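Local structure of aminotransferase class I and II (Streptococcus suis 89/1591, 3P6K) at residues G105-S110 and P153-I158; V170-Y175 and S200-P205. The protein probably catalyses pyridoxal-phosphate-dependent transfer of amino groups between amino acids and keto acids. All coordinates share one frame; numbering follows the deposited sequence.

Both contacts belong to the large mixed sheet of the aminotransferase fold and the elements connected to it, and they follow one another along the chain, contact 1 closing before contact 2 opens. Contact 1 pairs the beginnings of neighbouring parallel strands 107-112 and 155-161. The chain then runs along strand 155-161 and turns at 170-175 into helix 173-185, where contact 2 joins the start of that helix to the loop 200-205. Their centres lie about 24 Å apart and their nearest atoms about 7 Å, without touching. Together they illustrate two ways in which distant parts of one fold are joined: strand pairing inside the sheet, and hydrogen bonds, a salt bridge and apolar contacts between a helix start and a loop.

Contact 1. Residues G105-S110 and P153-I158; sequences GDHVIS and PTTKMI
His-107 to Ile-109 meet the residues leading to Ile-158 where strands 107-112 and 155-161 run side by side and parallel in the mixed seven-stranded sheet of the aminotransferase fold, their short axes 4.9 Å apart at closest approach and 21° from exactly parallel. Two backbone bonds join them: Lys-156 N gives its hydrogen to His-107 O at 2.8 Å, and Ile-109 N to Met-157 O at 3.0 Å. Met-157 O also receives a CA-H contact from Val-108, and Ile-109 O one from Ile-158.

The apolar side chains leave the sheet on both faces. Val-108 and Met-157, a selenomethionine, share one face, where Met-157 reaches Val-97, Leu-98 and Leu-101 of helix 89-101. Ile-109 and Ile-158 share the other and both meet Leu-147 of helix 144-150, so the paired strands are sandwiched between helices.

Polar side chains bind where the strands begin. The imidazole of His-107 turns the edge bearing ND1 to Thr-155 OG1, which lies in the ring plane 2.7 Å away, while NE2 bonds to Asp-130 on strand 128-133. With a partner at each nitrogen, the ring's rotation is fixed. Arg-152 N also bonds to Thr-155 OG1.

A salt bridge completes the set. Lys-156 sends CG away from its backbone N (chi1 172°), then bends at each of the next three torsions, curling its tail over the carboxylate of Asp-106. Leu-101 O takes a further bond from the ammonium, and NZ meets Asp-106 OD2 at 2.6 Å, from 35° above the carboxylate plane.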
loop_
_atom_site.group_PDB
_atom_site.type_symbol
_atom_site.label_atom_id
_atom_site.label_comp_id
_atom_site.label_asym_id
_atom_site.label_seq_id
_atom_site.Cartn_x
_atom_site.Cartn_y
_atom_site.Cartn_z
ATOM N N GLY B 105 -21.397 1.609 -12.045
ATOM C CA GLY B 105 -22.721 1.004 -12.253
ATOM C C GLY B 105 -22.910 -0.362 -11.594
ATOM O O GLY B 105 -24.036 -0.823 -11.532
ATOM N N ASP B 106 -21.848 -1.028 -11.113
ATOM C CA ASP B 106 -22.000 -2.339 -10.432
ATOM C C ASP B 106 -22.756 -2.211 -9.116
ATOM O O ASP B 106 -22.521 -1.274 -8.361
ATOM C CB ASP B 106 -20.642 -2.998 -10.106
ATOM C CG ASP B 106 -19.943 -3.595 -11.320
ATOM O OD1 ASP B 106 -20.533 -3.683 -12.397
ATOM O OD2 ASP B 106 -18.761 -3.993 -11.185
ATOM N N HIS B 107 -23.658 -3.159 -8.855
ATOM C CA HIS B 107 -24.364 -3.213 -7.573
ATOM C C HIS B 107 -23.479 -4.019 -6.587
ATOM O O HIS B 107 -23.039 -5.128 -6.905
ATOM C CB HIS B 107 -25.769 -3.791 -7.723
ATOM C CG HIS B 107 -26.532 -3.858 -6.436
ATOM N ND1 HIS B 107 -27.128 -5.018 -5.982
ATOM C CD2 HIS B 107 -26.772 -2.909 -5.495
ATOM C CE1 HIS B 107 -27.708 -4.772 -4.819
ATOM N NE2 HIS B 107 -27.512 -3.501 -4.506
ATOM N N VAL B 108 -23.229 -3.414 -5.424
ATOM C CA VAL B 108 -22.425 -3.972 -4.321
ATOM C C VAL B 108 -23.241 -3.918 -3.024
ATOM O O VAL B 108 -23.892 -2.908 -2.771
ATOM C CB VAL B 108 -21.136 -3.150 -4.130
ATOM C CG1 VAL B 108 -20.373 -3.537 -2.834
ATOM C CG2 VAL B 108 -20.247 -3.290 -5.355
ATOM N N ILE B 109 -23.261 -5.008 -2.252
ATOM C CA ILE B 109 -23.951 -5.050 -0.956
ATOM C C ILE B 109 -22.866 -5.132 0.114
ATOM O O ILE B 109 -22.007 -6.021 0.041
ATOM C CB ILE B 109 -24.897 -6.241 -0.812
ATOM C CG1 ILE B 109 -26.036 -6.146 -1.834
ATOM C CG2 ILE B 109 -25.514 -6.269 0.591
ATOM C CD1 ILE B 109 -26.921 -7.405 -1.895
ATOM N N SER B 110 -22.894 -4.235 1.100
ATOM C CA SER B 110 -21.907 -4.271 2.148
ATOM C C SER B 110 -22.498 -4.479 3.517
ATOM O O SER B 110 -23.478 -3.849 3.864
ATOM C CB SER B 110 -21.085 -2.977 2.161
ATOM O OG SER B 110 -20.089 -3.032 3.168
ATOM N N PRO B 153 -30.353 -9.524 -9.770
ATOM C CA PRO B 153 -29.715 -10.472 -10.691
ATOM C C PRO B 153 -28.334 -10.035 -11.223
ATOM O O PRO B 153 -27.577 -10.900 -11.688
ATOM C CB PRO B 153 -30.753 -10.601 -11.823
ATOM C CG PRO B 153 -32.037 -10.215 -11.179
ATOM C CD PRO B 153 -31.649 -9.073 -10.315
ATOM N N THR B 154 -28.029 -8.735 -11.113
ATOM C CA THR B 154 -26.787 -8.127 -11.559
ATOM C C THR B 154 -25.787 -7.789 -10.426
ATOM O O THR B 154 -24.737 -7.197 -10.725
ATOM C CB THR B 154 -27.119 -6.826 -12.350
ATOM O OG1 THR B 154 -27.766 -5.884 -11.479
ATOM C CG2 THR B 154 -28.047 -7.128 -13.543
ATOM N N THR B 155 -26.076 -8.163 -9.159
ATOM C CA THR B 155 -25.183 -7.859 -8.002
ATOM C C THR B 155 -23.765 -8.441 -8.228
ATOM O O THR B 155 -23.609 -9.632 -8.449
ATOM C CB THR B 155 -25.773 -8.349 -6.655
ATOM O OG1 THR B 155 -27.009 -7.668 -6.394
ATOM C CG2 THR B 155 -24.817 -8.082 -5.495
ATOM N N LYS B 156 -22.755 -7.575 -8.206
ATOM C CA LYS B 156 -21.386 -7.955 -8.535
ATOM C C LYS B 156 -20.699 -8.633 -7.355
ATOM O O LYS B 156 -20.018 -9.637 -7.552
ATOM C CB LYS B 156 -20.577 -6.719 -8.980
ATOM C CG LYS B 156 -19.030 -6.900 -9.190
ATOM C CD LYS B 156 -18.637 -7.893 -10.293
ATOM C CE LYS B 156 -18.753 -7.322 -11.707
ATOM N NZ LYS B 156 -17.718 -6.278 -11.980
HETATM N N MSE B 157 -20.875 -8.058 -6.158
HETATM C CA MSE B 157 -20.167 -8.505 -4.951
HETATM C C MSE B 157 -20.901 -8.186 -3.674
HETATM O O MSE B 157 -21.582 -7.161 -3.597
HETATM C CB MSE B 157 -18.808 -7.781 -4.905
HETATM C CG MSE B 157 -17.835 -8.145 -3.755
HETATM SE SE MSE B 157 -16.243 -7.048 -3.952
HETATM C CE MSE B 157 -15.432 -8.031 -5.421
ATOM N N ILE B 158 -20.723 -9.060 -2.681
ATOM C CA ILE B 158 -21.207 -8.872 -1.321
ATOM C C ILE B 158 -19.931 -8.731 -0.473
ATOM O O ILE B 158 -19.050 -9.587 -0.581
ATOM C CB ILE B 158 -22.021 -10.072 -0.806
ATOM C CG1 ILE B 158 -23.231 -10.343 -1.693
ATOM C CG2 ILE B 158 -22.473 -9.850 0.617
ATOM C CD1 ILE B 158 -24.036 -11.548 -1.283
#

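Contact 2. Residues V170-Y175 and S200-P205; sequences VMDRTY and SELDVP
Backbone meets backbone where Arg-173 N, in the first turn of helix 173-185, donates to Asp-203 O at 2.8 Å, the touching parts of 170-175 and 200-205 running 70° apart. Asp-172 is the N-cap of this helix: its CG sits between backbone N and carbonyl carbon (chi1 68°), which brings OD1 back to accept from Tyr-175 N at 3.1 Å in a nearly straight bond.

The side chain of Arg-173 returns to Asp-203, whose carbonyl its backbone N already uses. Extended through its first two torsions and bent at chi3, it presents NE to Asp-203 OD2, a salt bridge of 2.8 Å. That oxygen lies close to the guanidinium plane, yet the two flat groups are turned 36° against each other. Water 1 spans the other ends, accepting from Arg-173 NH2 and donating to Asp-203 OD1, while Glu-177 pairs with NH1. Pro-205 CG lies over one guanidinium face, 3.8 Å above the plane and toward its rim, and Pro-205 CD touches Arg-173 CB.

Away from the charges, one methyl of Val-170 makes the contacts between aliphatic side chains: its CG2 meets Leu-202 CD1 at 3.6 Å and, less closely, Val-204 CG2.

Around this junction, Pro-205 rests on Leu-176 of helix 173-185 and on Val-210 of helix 207-210, and selenomethionine Met-171 packs against Trp-132 of strand 128-133.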
loop_
_atom_site.group_PDB
_atom_site.type_symbol
_atom_site.label_atom_id
_atom_site.label_comp_id
_atom_site.label_asym_id
_atom_site.label_seq_id
_atom_site.Cartn_x
_atom_site.Cartn_y
_atom_site.Cartn_z
ATOM N N VAL B 170 -19.180 -13.379 14.554
ATOM C CA VAL B 170 -18.825 -14.181 13.392
ATOM C C VAL B 170 -19.986 -14.913 12.759
ATOM O O VAL B 170 -20.918 -15.342 13.446
ATOM C CB VAL B 170 -17.793 -15.352 13.677
ATOM C CG1 VAL B 170 -16.430 -14.852 13.765
ATOM C CG2 VAL B 170 -18.209 -16.247 14.857
HETATM N N MSE B 171 -19.868 -15.085 11.449
HETATM C CA MSE B 171 -20.749 -15.932 10.667
HETATM C C MSE B 171 -20.057 -17.292 10.585
HETATM O O MSE B 171 -18.969 -17.395 10.015
HETATM C CB MSE B 171 -20.928 -15.372 9.272
HETATM C CG MSE B 171 -21.567 -14.005 9.215
HETATM SE SE MSE B 171 -21.399 -13.274 7.443
HETATM C CE MSE B 171 -22.292 -11.556 7.782
ATOM N N ASP B 172 -20.681 -18.316 11.162
ATOM C CA ASP B 172 -20.160 -19.696 11.133
ATOM C C ASP B 172 -20.469 -20.396 9.800
ATOM O O ASP B 172 -21.062 -19.787 8.896
ATOM C CB ASP B 172 -20.660 -20.471 12.357
ATOM C CG ASP B 172 -22.149 -20.751 12.350
ATOM O OD1 ASP B 172 -22.825 -20.650 11.298
ATOM O OD2 ASP B 172 -22.624 -21.146 13.439
ATOM N N ARG B 173 -20.058 -21.653 9.662
ATOM C CA ARG B 173 -20.278 -22.388 8.417
ATOM C C ARG B 173 -21.743 -22.372 7.949
ATOM O O ARG B 173 -21.997 -22.096 6.794
ATOM C CB ARG B 173 -19.772 -23.841 8.519
ATOM C CG ARG B 173 -20.118 -24.697 7.312
ATOM C CD ARG B 173 -19.584 -26.123 7.430
ATOM N NE ARG B 173 -18.140 -26.088 7.302
ATOM C CZ ARG B 173 -17.455 -26.124 6.158
ATOM N NH1 ARG B 173 -18.047 -26.280 4.959
ATOM N NH2 ARG B 173 -16.126 -26.079 6.226
ATOM N N THR B 174 -22.675 -22.658 8.852
ATOM C CA THR B 174 -24.096 -22.725 8.520
ATOM C C THR B 174 -24.601 -21.402 7.917
ATOM O O THR B 174 -25.246 -21.415 6.867
ATOM C CB THR B 174 -24.948 -23.111 9.749
ATOM O OG1 THR B 174 -24.412 -24.326 10.322
ATOM C CG2 THR B 174 -26.429 -23.336 9.343
ATOM N N TYR B 175 -24.251 -20.305 8.579
ATOM C CA TYR B 175 -24.603 -18.965 8.174
ATOM C C TYR B 175 -23.926 -18.690 6.826
ATOM O O TYR B 175 -24.615 -18.324 5.864
ATOM C CB TYR B 175 -24.165 -17.945 9.236
ATOM C CG TYR B 175 -24.759 -16.560 9.003
ATOM C CD1 TYR B 175 -24.294 -15.756 7.971
ATOM C CD2 TYR B 175 -25.844 -16.097 9.773
ATOM C CE1 TYR B 175 -24.859 -14.525 7.715
ATOM C CE2 TYR B 175 -26.418 -14.875 9.533
ATOM C CZ TYR B 175 -25.906 -14.077 8.503
ATOM O OH TYR B 175 -26.442 -12.862 8.218
ATOM N N SER B 200 -13.025 -19.420 19.055
ATOM C CA SER B 200 -14.150 -20.167 19.620
ATOM C C SER B 200 -14.236 -21.570 19.028
ATOM O O SER B 200 -13.511 -21.899 18.088
ATOM C CB SER B 200 -15.473 -19.430 19.349
ATOM O OG SER B 200 -15.859 -19.456 17.999
ATOM N N GLU B 201 -15.147 -22.372 19.574
ATOM C CA GLU B 201 -15.425 -23.732 19.081
ATOM C C GLU B 201 -16.315 -23.741 17.841
ATOM O O GLU B 201 -16.625 -24.816 17.332
ATOM C CB GLU B 201 -16.126 -24.595 20.166
ATOM C CG GLU B 201 -15.407 -24.709 21.503
ATOM C CD GLU B 201 -13.986 -25.225 21.371
ATOM O OE1 GLU B 201 -13.749 -26.162 20.578
ATOM O OE2 GLU B 201 -13.093 -24.677 22.068
ATOM N N LEU B 202 -16.789 -22.576 17.384
ATOM C CA LEU B 202 -17.617 -22.512 16.170
ATOM C C LEU B 202 -16.763 -22.898 14.965
ATOM O O LEU B 202 -15.556 -22.631 14.962
ATOM C CB LEU B 202 -18.181 -21.096 15.955
ATOM C CG LEU B 202 -19.166 -20.543 16.998
ATOM C CD1 LEU B 202 -19.432 -19.079 16.753
ATOM C CD2 LEU B 202 -20.443 -21.350 16.973
ATOM N N ASP B 203 -17.385 -23.566 13.988
ATOM C CA ASP B 203 -16.753 -23.896 12.724
ATOM C C ASP B 203 -16.868 -22.626 11.891
ATOM O O ASP B 203 -17.975 -22.270 11.444
ATOM C CB ASP B 203 -17.458 -25.074 12.037
ATOM C CG ASP B 203 -16.851 -25.438 10.668
ATOM O OD1 ASP B 203 -15.783 -24.945 10.303
ATOM O OD2 ASP B 203 -17.443 -26.256 9.962
ATOM N N VAL B 204 -15.736 -21.933 11.714
ATOM C CA VAL B 204 -15.679 -20.686 10.918
ATOM C C VAL B 204 -14.731 -20.872 9.705
ATOM O O VAL B 204 -13.550 -20.529 9.759
ATOM C CB VAL B 204 -15.321 -19.468 11.775
ATOM C CG1 VAL B 204 -15.424 -18.185 10.936
ATOM C CG2 VAL B 204 -16.281 -19.369 13.061
ATOM N N PRO B 205 -15.251 -21.431 8.596
ATOM C CA PRO B 205 -14.389 -21.558 7.455
ATOM C C PRO B 205 -14.151 -20.201 6.807
ATOM O O PRO B 205 -14.898 -19.258 7.080
ATOM C CB PRO B 205 -15.195 -22.438 6.509
ATOM C CG PRO B 205 -16.598 -22.254 6.906
ATOM C CD PRO B 205 -16.584 -21.995 8.344
HETATM O O HOH W 1 -14.399 -25.856 8.209
#